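Local coordinates for beta-mannosidase (Trichoderma harzianum, PDB 4CVU), which probably hydrolyses beta-linked mannose from the non-reducing ends of mannosides, as a beta-mannosidase of glycoside hydrolase family 2, at residues A384-I390 and S703-N709; D571-T577 and E594-I598; F591-F595 and E686-Y690. All coordinates share one frame; numbering follows the deposited sequence.

In the fold
The three contacts lie close together in the barrel-like core of the chain. Interaction 1 pairs the parallel strands 380-389 and 702-705. Interactions 2 and 3 share strand 592-595. Interaction 2 sets it beside 570-572, and interaction 3 packs it against helix 664-692. The centres of interactions 1 and 3 are about 10 Å apart, those of 2 and 3 about 11 Å, and those of 1 and 2 about 13 Å. Probable hydrogen bonds of 2.8 Å, Leu704 N to Ala592 O and Trp706 N to Phe595 O, join strand 592-595 to interaction 1. Asp571 in interaction 2 binds a cadmium ion; that ion lies about 13 Å from the side chain of Trp706 in interaction 1.

Interaction 1 (A384-I390 and S703-N709)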
loop_
_atom_site.group_PDB
_atom_site.type_symbol
_atom_site.label_atom_id
_atom_site.label_comp_id
_atom_site.label_asym_id
_atom_site.label_seq_id
_atom_site.Cartn_x
_atom_site.Cartn_y
_atom_site.Cartn_z
ATOM N N ALA A 384 1.294 35.776 22.530
ATOM C CA ALA A 384 1.033 34.325 22.380
ATOM C C ALA A 384 1.531 33.852 21.027
ATOM O O ALA A 384 1.392 34.557 20.028
ATOM C CB ALA A 384 -0.436 34.033 22.543
ATOM N N LYS A 385 2.184 32.690 21.013
ATOM C CA LYS A 385 2.766 32.177 19.803
ATOM C C LYS A 385 2.417 30.695 19.767
ATOM O O LYS A 385 2.668 30.018 20.737
ATOM C CB LYS A 385 4.274 32.364 19.839
ATOM C CG LYS A 385 4.760 33.829 19.865
ATOM C CD LYS A 385 6.283 33.972 19.854
ATOM C CE LYS A 385 6.912 33.232 21.038
ATOM N NZ LYS A 385 8.368 33.459 21.222
ATOM N N GLY A 386 1.790 30.229 18.703
ATOM C CA GLY A 386 1.540 28.790 18.562
ATOM C C GLY A 386 0.600 28.484 17.419
ATOM O O GLY A 386 0.747 29.068 16.311
ATOM N N ALA A 387 -0.317 27.536 17.672
ATOM C CA ALA A 387 -1.172 26.936 16.613
ATOM C C ALA A 387 -2.427 26.268 17.178
ATOM O O ALA A 387 -2.607 26.237 18.395
ATOM C CB ALA A 387 -0.389 25.935 15.778
ATOM N N ASN A 388 -3.283 25.750 16.288
ATOM C CA ASN A 388 -4.514 25.053 16.676
ATOM C C ASN A 388 -4.279 23.537 16.696
ATOM O O ASN A 388 -3.830 22.967 15.733
ATOM C CB ASN A 388 -5.609 25.371 15.712
ATOM C CG ASN A 388 -6.096 26.829 15.859
ATOM O OD1 ASN A 388 -7.139 27.087 16.486
ATOM N ND2 ASN A 388 -5.373 27.753 15.303
ATOM N N LEU A 389 -4.556 22.926 17.811
ATOM C CA LEU A 389 -4.417 21.479 17.988
ATOM C C LEU A 389 -5.744 20.826 17.652
ATOM O O LEU A 389 -6.776 21.123 18.271
ATOM C CB LEU A 389 -4.056 21.189 19.431
ATOM C CG LEU A 389 -3.995 19.696 19.784
ATOM C CD1 LEU A 389 -2.821 19.074 19.068
ATOM C CD2 LEU A 389 -3.889 19.546 21.289
ATOM N N ILE A 390 -5.722 19.923 16.684
ATOM C CA ILE A 390 -6.877 19.109 16.337
ATOM C C ILE A 390 -6.606 17.677 16.841
ATOM O O ILE A 390 -5.475 17.358 17.225
ATOM C CB ILE A 390 -7.178 19.117 14.828
ATOM C CG1 ILE A 390 -6.045 18.467 14.047
ATOM C CG2 ILE A 390 -7.442 20.550 14.335
ATOM C CD1 ILE A 390 -6.508 17.666 12.859
ATOM N N SER A 703 -0.426 34.994 17.820
ATOM C CA SER A 703 -0.430 34.294 16.566
ATOM C C SER A 703 -0.615 32.823 16.823
ATOM O O SER A 703 0.306 32.191 17.390
ATOM C CB SER A 703 0.896 34.477 15.873
ATOM O OG SER A 703 0.975 33.720 14.678
ATOM N N LEU A 704 -1.765 32.290 16.406
ATOM C CA LEU A 704 -2.005 30.822 16.429
ATOM C C LEU A 704 -2.370 30.358 15.039
ATOM O O LEU A 704 -3.516 30.489 14.595
ATOM C CB LEU A 704 -3.124 30.456 17.418
ATOM C CG LEU A 704 -3.027 30.991 18.845
ATOM C CD1 LEU A 704 -4.260 30.647 19.674
ATOM C CD2 LEU A 704 -1.781 30.518 19.553
ATOM N N TYR A 705 -1.409 29.825 14.317
ATOM C CA TYR A 705 -1.700 29.399 12.955
ATOM C C TYR A 705 -2.629 28.175 12.883
ATOM O O TYR A 705 -2.713 27.340 13.812
ATOM C CB TYR A 705 -0.413 29.240 12.142
ATOM C CG TYR A 705 0.504 28.038 12.453
ATOM C CD1 TYR A 705 0.151 26.753 12.081
ATOM C CD2 TYR A 705 1.748 28.222 13.063
ATOM C CE1 TYR A 705 1.018 25.672 12.317
ATOM C CE2 TYR A 705 2.608 27.155 13.299
ATOM C CZ TYR A 705 2.242 25.887 12.926
ATOM O OH TYR A 705 3.090 24.807 13.156
ATOM N N TRP A 706 -3.346 28.099 11.768
ATOM C CA TRP A 706 -4.202 26.953 11.454
ATOM C C TRP A 706 -3.434 26.070 10.471
ATOM O O TRP A 706 -3.184 26.502 9.343
ATOM C CB TRP A 706 -5.564 27.409 10.850
ATOM C CG TRP A 706 -6.416 26.203 10.743
ATOM C CD1 TRP A 706 -6.435 25.326 9.726
ATOM C CD2 TRP A 706 -7.224 25.628 11.781
ATOM N NE1 TRP A 706 -7.222 24.261 10.016
ATOM C CE2 TRP A 706 -7.732 24.421 11.281
ATOM C CE3 TRP A 706 -7.597 26.041 13.057
ATOM C CZ2 TRP A 706 -8.571 23.625 11.999
ATOM C CZ3 TRP A 706 -8.432 25.236 13.797
ATOM C CH2 TRP A 706 -8.913 24.028 13.265
ATOM N N GLN A 707 -3.029 24.837 10.810
ATOM C CA GLN A 707 -3.309 24.112 12.027
ATOM C C GLN A 707 -2.010 23.398 12.380
ATOM O O GLN A 707 -1.115 23.274 11.531
ATOM C CB GLN A 707 -4.412 23.062 11.809
ATOM C CG GLN A 707 -4.101 22.049 10.722
ATOM C CD GLN A 707 -5.306 21.289 10.197
ATOM O OE1 GLN A 707 -6.112 21.834 9.456
ATOM N NE2 GLN A 707 -5.415 20.007 10.553
ATOM N N LEU A 708 -1.869 22.986 13.634
ATOM C CA LEU A 708 -0.617 22.403 14.048
ATOM C C LEU A 708 -0.441 21.109 13.311
ATOM O O LEU A 708 0.614 20.860 12.722
ATOM C CB LEU A 708 -0.594 22.146 15.568
ATOM C CG LEU A 708 0.544 21.215 16.087
ATOM C CD1 LEU A 708 1.875 21.905 16.029
ATOM C CD2 LEU A 708 0.290 20.839 17.507
ATOM N N ASN A 709 -1.479 20.266 13.366
ATOM C CA ASN A 709 -1.277 18.830 13.168
ATOM C C ASN A 709 -2.346 18.147 12.311
ATOM O O ASN A 709 -3.421 18.728 12.087
ATOM C CB ASN A 709 -1.166 18.145 14.531
ATOM C CG ASN A 709 -2.462 18.207 15.319
ATOM O OD1 ASN A 709 -3.035 19.281 15.496
ATOM N ND2 ASN A 709 -2.934 17.057 15.799
#
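Ser703 N donates to Ala384 O at 2.9 Å, where two buried parallel strands run side by side. Gly386 N then donates to Ser703 O, and Tyr705 N to Gly386 O. Gly386 O is also hydrogen-bonded to Tyr737 OH.

Tyr705 O takes two donors from Asn388. The backbone N of Asn388 reaches Tyr705 O at 3.0 Å, nearly in line with the carbonyl. Asn388 ND2 comes to Tyr705 O at 3.1 Å from above the carbonyl plane. ND2 also bonds Asn593 O, and OD1 bonds Arg420 NH1. These bonds fix the rotation of the Asn388 amide. The side chain crosses Trp706 at about a right angle, with CG 3.3 Å from Trp706 CE3 and the two planes 46° apart.

Further along, Leu708 N donates to Asn388 O at 2.9 Å. Asn709 CG stands between its backbone N and carbonyl carbon (chi1 66°), which turns the amide onto the Ile390 backbone. Its OD1 accepts from Ile390 N on a lone pair at 3.0 Å, and its ND2 donates to Ile390 O at 2.9 Å. Gln707 NE2 donates to Asn709 O, which ties down the loop after the strand. Among the apolar contacts, Ala387 CB sits over the centre of the Tyr705 ring, 3.7 Å from its centroid. Tyr705 OH bonds Gln414 NE2.

Parallel pairing of strands this far apart in the chain is consistent with the first and last strands closing a (beta/alpha)8 barrel. The cis peptide between Trp706 and Gln707 fits the family, since a non-proline cis peptide after the last strand is a known feature of clan GH-A.

Interaction 2 (D571-T577 and E594-I598). With CD (cadmium ion), chain B.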
loop_
_atom_site.group_PDB
_atom_site.type_symbol
_atom_site.label_atom_id
_atom_site.label_comp_id
_atom_site.label_asym_id
_atom_site.label_seq_id
_atom_site.Cartn_x
_atom_site.Cartn_y
_atom_site.Cartn_z
ATOM N N ASP A 571 -9.418 35.927 11.773
ATOM C CA ASP A 571 -9.106 34.781 10.871
ATOM C C ASP A 571 -8.501 35.246 9.529
ATOM O O ASP A 571 -8.620 36.406 9.117
ATOM C CB ASP A 571 -10.376 34.045 10.520
ATOM C CG ASP A 571 -11.320 34.900 9.718
ATOM O OD1 ASP A 571 -11.787 35.915 10.233
ATOM O OD2 ASP A 571 -11.613 34.566 8.552
ATOM N N PHE A 572 -7.860 34.355 8.806
ATOM C CA PHE A 572 -7.478 34.726 7.460
ATOM C C PHE A 572 -7.368 33.508 6.610
ATOM O O PHE A 572 -6.450 32.698 6.760
ATOM C CB PHE A 572 -6.181 35.573 7.385
ATOM C CG PHE A 572 -6.061 36.344 6.107
ATOM C CD1 PHE A 572 -7.044 37.262 5.749
ATOM C CD2 PHE A 572 -5.033 36.111 5.232
ATOM C CE1 PHE A 572 -6.969 37.957 4.561
ATOM C CE2 PHE A 572 -4.950 36.800 4.027
ATOM C CZ PHE A 572 -5.919 37.738 3.695
ATOM N N TYR A 573 -8.347 33.372 5.723
ATOM C CA TYR A 573 -8.342 32.271 4.798
ATOM C C TYR A 573 -8.637 32.782 3.407
ATOM O O TYR A 573 -9.498 32.249 2.714
ATOM C CB TYR A 573 -9.376 31.245 5.223
ATOM C CG TYR A 573 -9.089 30.553 6.528
ATOM C CD1 TYR A 573 -8.131 29.546 6.612
ATOM C CD2 TYR A 573 -9.832 30.856 7.667
ATOM C CE1 TYR A 573 -7.914 28.871 7.795
ATOM C CE2 TYR A 573 -9.611 30.201 8.854
ATOM C CZ TYR A 573 -8.651 29.208 8.912
ATOM O OH TYR A 573 -8.475 28.573 10.116
ATOM N N ASN A 574 -7.926 33.802 2.979
ATOM C CA ASN A 574 -8.047 34.250 1.606
ATOM C C ASN A 574 -7.269 33.297 0.679
ATOM O O ASN A 574 -6.057 33.165 0.790
ATOM C CB ASN A 574 -7.559 35.695 1.514
ATOM C CG ASN A 574 -7.882 36.335 0.194
ATOM O OD1 ASN A 574 -7.884 35.680 -0.849
ATOM N ND2 ASN A 574 -8.143 37.649 0.231
ATOM N N TYR A 575 -7.986 32.622 -0.226
ATOM C CA TYR A 575 -7.416 31.576 -1.090
ATOM C C TYR A 575 -7.108 32.107 -2.509
ATOM O O TYR A 575 -6.729 31.362 -3.431
ATOM C CB TYR A 575 -8.344 30.359 -1.119
ATOM C CG TYR A 575 -8.466 29.643 0.225
ATOM C CD1 TYR A 575 -7.392 28.938 0.746
ATOM C CD2 TYR A 575 -9.643 29.666 0.958
ATOM C CE1 TYR A 575 -7.462 28.296 1.964
ATOM C CE2 TYR A 575 -9.734 29.023 2.184
ATOM C CZ TYR A 575 -8.630 28.326 2.689
ATOM O OH TYR A 575 -8.663 27.674 3.901
ATOM N N ASP A 576 -7.226 33.418 -2.665
ATOM C CA ASP A 576 -6.830 34.090 -3.872
ATOM C C ASP A 576 -5.315 34.282 -3.867
ATOM O O ASP A 576 -4.810 35.195 -3.209
ATOM C CB ASP A 576 -7.540 35.449 -3.949
ATOM C CG ASP A 576 -7.142 36.267 -5.168
ATOM O OD1 ASP A 576 -6.333 35.817 -6.001
ATOM O OD2 ASP A 576 -7.657 37.411 -5.276
ATOM N N THR A 577 -4.607 33.458 -4.644
ATOM C CA THR A 577 -3.148 33.414 -4.575
ATOM C C THR A 577 -2.462 34.671 -5.087
ATOM O O THR A 577 -1.291 34.824 -4.867
ATOM C CB THR A 577 -2.548 32.238 -5.336
ATOM O OG1 THR A 577 -2.879 32.349 -6.738
ATOM C CG2 THR A 577 -3.072 30.926 -4.746
ATOM N N GLU A 594 -6.536 32.085 14.073
ATOM C CA GLU A 594 -6.682 31.176 12.909
ATOM C C GLU A 594 -6.205 31.810 11.620
ATOM O O GLU A 594 -6.653 32.908 11.241
ATOM C CB GLU A 594 -8.152 30.825 12.639
ATOM C CG GLU A 594 -8.847 29.969 13.641
ATOM C CD GLU A 594 -10.153 29.354 13.138
ATOM O OE1 GLU A 594 -10.262 29.063 11.934
ATOM O OE2 GLU A 594 -11.072 29.054 13.973
ATOM N N PHE A 595 -5.353 31.090 10.903
ATOM C CA PHE A 595 -4.973 31.487 9.534
ATOM C C PHE A 595 -4.219 30.381 8.835
ATOM O O PHE A 595 -3.457 29.632 9.472
ATOM C CB PHE A 595 -4.160 32.785 9.517
ATOM C CG PHE A 595 -2.922 32.742 10.374
ATOM C CD1 PHE A 595 -2.994 32.988 11.757
ATOM C CD2 PHE A 595 -1.678 32.487 9.807
ATOM C CE1 PHE A 595 -1.843 32.959 12.540
ATOM C CE2 PHE A 595 -0.526 32.449 10.590
ATOM C CZ PHE A 595 -0.608 32.704 11.947
ATOM N N GLY A 596 -4.455 30.241 7.533
ATOM C CA GLY A 596 -3.731 29.205 6.754
ATOM C C GLY A 596 -4.110 28.990 5.306
ATOM O O GLY A 596 -4.921 29.737 4.728
ATOM N N PHE A 597 -3.424 28.012 4.707
ATOM C CA PHE A 597 -3.544 27.579 3.311
ATOM C C PHE A 597 -3.156 26.083 3.386
ATOM O O PHE A 597 -2.294 25.784 4.189
ATOM C CB PHE A 597 -2.522 28.292 2.476
ATOM C CG PHE A 597 -2.856 28.370 1.009
ATOM C CD1 PHE A 597 -2.480 27.404 0.142
ATOM C CD2 PHE A 597 -3.581 29.471 0.518
ATOM C CE1 PHE A 597 -2.796 27.476 -1.202
ATOM C CE2 PHE A 597 -3.881 29.568 -0.797
ATOM C CZ PHE A 597 -3.502 28.593 -1.679
ATOM N N ILE A 598 -3.747 25.152 2.616
ATOM C CA ILE A 598 -3.363 23.698 2.687
ATOM C C ILE A 598 -2.093 23.312 1.963
ATOM O O ILE A 598 -1.675 24.046 1.033
ATOM C CB ILE A 598 -4.507 22.786 2.237
ATOM C CG1 ILE A 598 -4.771 22.965 0.736
ATOM C CG2 ILE A 598 -5.771 23.074 3.036
ATOM C CD1 ILE A 598 -5.613 21.876 0.096
HETATM CD CD CD B . -12.616 37.618 9.150
HETATM O O HOH W 1 -5.136 31.869 3.295
HETATM O O HOH W 2 -13.454 39.737 7.932
HETATM O O HOH W 3 -11.183 39.064 11.040
#
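Tyr573 lays its side chain across the backbone of Phe595 and Gly596 and ends on Glu594. From CB, the first torsion sets CG anti to the carbonyl carbon (chi1 -66°). One side of the ring then runs along Gly596: CD1 lies 3.7 Å from Gly596 O, and CE1 lies 3.7 Å from Gly596 N. Phe595 CA lies over one face, offset toward the rim. On the other side CE2 comes 3.3 Å from Glu594 OE1. At the tip, Tyr573 OH donates to Glu594 OE1 at 2.6 Å, on the anti side of the carboxylate. Ring and carboxylate planes stand 72° apart. Glu594 OE2 has a salt bridge to Arg420. A phenylalanine in place of Tyr573 would probably leave Glu594 OE1 without this donor and the carboxylate freer to turn.

Backbone bonds add to the contact. Gly596 N donates to Phe572 O at 3.3 Å, and the bond from Phe572 N to Glu594 O is weak. Farther along, Phe597 CD2 packs 3.9 Å from Tyr575 CD1, and Phe597 CZ meets Thr577 CG2. At the other end Asp571 OD1 binds the cadmium ion at 2.2 Å, and two waters are also ligands of the metal.

Strands 570-572 and 592-595 run parallel here. Helix 664-692 packs on Phe572 and Phe595, while helix 638-655 meets Tyr575, Thr577 and Phe597.

Interaction 3 (F591-F595 and E686-Y690); sequences FANEF and EIQFY
Tyr690 turns an edge toward the face of Phe595, and this aromatic pair is central to the contact. Tyr690 CE2 stands 3.6 Å above the plane of the Phe595 ring, over its centre. The pair is edge-to-face, with centroids 5.0 Å apart and planes at 62°. Phe595 has CG between its backbone N and carbonyl carbon (chi1 56°), which brings the ring to the helix.

A CH-pi contact uses a face of the tyrosine. Ala592 CB lies 3.6 Å from the centroid of the Tyr690 ring, almost straight above it. The same ring thus offers an edge to Phe595 and a face to Ala592.

Other van der Waals contacts border the phenylalanine. Ile687 CG1 meets the ring at its edge, near its plane, 3.9 Å from Phe595 CZ. The side chains of Glu686 and Phe595 slide past each other in opposite directions, with Glu686 OE1 3.3 Å from Phe595 CB.

The polar bonds lie within the helix or pass through water. Tyr690 OH donates to Glu686 OE1 at 2.7 Å, one helical turn back. The hydroxyl meets this oxygen on the anti side, 22° out of the carboxylate plane. A water donates to Tyr690 OH at 3.0 Å and to Glu594 O at 3.2 Å, and so bridges helix and strand. The buried hydroxyl therefore both donates and accepts.

Strand 592-595 runs between 570-572 and 702-705, with backbone bonds to Thr570 on the one and to Leu704 on the other. Helix 664-692 covers the side bearing Ala592 and Phe595, and Phe572 of strand 570-572 also packs on Glu686 and Tyr690. The CB of Glu594 points away from the helix. After a loop the chain goes on from helix 664-692 to strand 702-705, which Ile687 touches at Ser703.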
loop_
_atom_site.group_PDB
_atom_site.type_symbol
_atom_site.label_atom_id
_atom_site.label_comp_id
_atom_site.label_asym_id
_atom_site.label_seq_id
_atom_site.Cartn_x
_atom_site.Cartn_y
_atom_site.Cartn_z
ATOM N N PHE A 591 -5.356 39.961 17.821
ATOM C CA PHE A 591 -4.868 38.576 18.056
ATOM C C PHE A 591 -5.319 37.779 16.864
ATOM O O PHE A 591 -6.458 37.939 16.415
ATOM C CB PHE A 591 -5.547 38.020 19.328
ATOM C CG PHE A 591 -4.956 36.716 19.856
ATOM C CD1 PHE A 591 -5.196 35.519 19.223
ATOM C CD2 PHE A 591 -4.217 36.705 21.045
ATOM C CE1 PHE A 591 -4.672 34.330 19.727
ATOM C CE2 PHE A 591 -3.692 35.523 21.553
ATOM C CZ PHE A 591 -3.932 34.338 20.889
ATOM N N ALA A 592 -4.465 36.882 16.362
ATOM C CA ALA A 592 -4.802 36.115 15.190
ATOM C C ALA A 592 -4.896 34.675 15.662
ATOM O O ALA A 592 -3.882 34.088 15.986
ATOM C CB ALA A 592 -3.708 36.268 14.147
ATOM N N ASN A 593 -6.114 34.155 15.783
ATOM C CA ASN A 593 -6.334 32.831 16.360
ATOM C C ASN A 593 -6.415 31.698 15.350
ATOM O O ASN A 593 -6.385 30.514 15.740
ATOM C CB ASN A 593 -7.578 32.848 17.260
ATOM C CG ASN A 593 -8.875 32.744 16.497
ATOM O OD1 ASN A 593 -9.043 33.354 15.467
ATOM N ND2 ASN A 593 -9.831 31.993 17.045
ATOM N N GLU A 594 -6.536 32.085 14.073
ATOM C CA GLU A 594 -6.682 31.176 12.909
ATOM C C GLU A 594 -6.205 31.810 11.620
ATOM O O GLU A 594 -6.653 32.908 11.241
ATOM C CB GLU A 594 -8.152 30.825 12.639
ATOM C CG GLU A 594 -8.847 29.969 13.641
ATOM C CD GLU A 594 -10.153 29.354 13.138
ATOM O OE1 GLU A 594 -10.262 29.063 11.934
ATOM O OE2 GLU A 594 -11.072 29.054 13.973
ATOM N N PHE A 595 -5.353 31.090 10.903
ATOM C CA PHE A 595 -4.973 31.487 9.534
ATOM C C PHE A 595 -4.219 30.381 8.835
ATOM O O PHE A 595 -3.457 29.632 9.472
ATOM C CB PHE A 595 -4.160 32.785 9.517
ATOM C CG PHE A 595 -2.922 32.742 10.374
ATOM C CD1 PHE A 595 -2.994 32.988 11.757
ATOM C CD2 PHE A 595 -1.678 32.487 9.807
ATOM C CE1 PHE A 595 -1.843 32.959 12.540
ATOM C CE2 PHE A 595 -0.526 32.449 10.590
ATOM C CZ PHE A 595 -0.608 32.704 11.947
ATOM N N GLU A 686 2.493 36.174 7.184
ATOM C CA GLU A 686 1.462 36.586 8.099
ATOM C C GLU A 686 1.996 36.739 9.505
ATOM O O GLU A 686 1.716 37.720 10.157
ATOM C CB GLU A 686 0.244 35.654 8.062
ATOM C CG GLU A 686 -0.556 35.785 6.786
ATOM C CD GLU A 686 -1.867 35.048 6.805
ATOM O OE1 GLU A 686 -2.612 35.126 7.773
ATOM O OE2 GLU A 686 -2.186 34.411 5.803
ATOM N N ILE A 687 2.764 35.764 9.999
ATOM C CA ILE A 687 3.230 35.852 11.361
ATOM C C ILE A 687 4.061 37.112 11.662
ATOM O O ILE A 687 3.921 37.704 12.725
ATOM C CB ILE A 687 4.089 34.638 11.752
ATOM C CG1 ILE A 687 3.201 33.388 11.809
ATOM C CG2 ILE A 687 4.713 34.947 13.111
ATOM C CD1 ILE A 687 3.948 32.066 11.959
ATOM N N GLN A 688 4.978 37.467 10.766
ATOM C CA GLN A 688 5.815 38.643 10.984
ATOM C C GLN A 688 4.950 39.918 10.967
ATOM O O GLN A 688 5.221 40.864 11.677
ATOM C CB GLN A 688 6.927 38.732 9.945
ATOM C CG GLN A 688 6.487 38.990 8.508
ATOM C CD GLN A 688 7.658 39.080 7.537
ATOM O OE1 GLN A 688 8.645 38.335 7.629
ATOM N NE2 GLN A 688 7.555 40.019 6.590
ATOM N N PHE A 689 3.898 39.920 10.168
ATOM C CA PHE A 689 2.953 41.063 10.135
ATOM C C PHE A 689 2.112 41.166 11.432
ATOM O O PHE A 689 1.930 42.244 11.990
ATOM C CB PHE A 689 2.050 40.937 8.904
ATOM C CG PHE A 689 0.858 41.834 8.925
ATOM C CD1 PHE A 689 0.920 43.099 8.399
ATOM C CD2 PHE A 689 -0.331 41.392 9.475
ATOM C CE1 PHE A 689 -0.169 43.914 8.420
ATOM C CE2 PHE A 689 -1.437 42.220 9.524
ATOM C CZ PHE A 689 -1.354 43.478 8.990
ATOM N N TYR A 690 1.641 40.027 11.928
ATOM C CA TYR A 690 0.925 39.999 13.212
ATOM C C TYR A 690 1.835 40.451 14.372
ATOM O O TYR A 690 1.431 41.264 15.208
ATOM C CB TYR A 690 0.331 38.611 13.522
ATOM C CG TYR A 690 -0.707 38.129 12.536
ATOM C CD1 TYR A 690 -1.677 38.995 12.023
ATOM C CD2 TYR A 690 -0.685 36.793 12.060
ATOM C CE1 TYR A 690 -2.593 38.554 11.077
ATOM C CE2 TYR A 690 -1.602 36.358 11.126
ATOM C CZ TYR A 690 -2.556 37.229 10.632
ATOM O OH TYR A 690 -3.499 36.787 9.685
HETATM O O HOH W 4 -5.784 35.977 11.368
#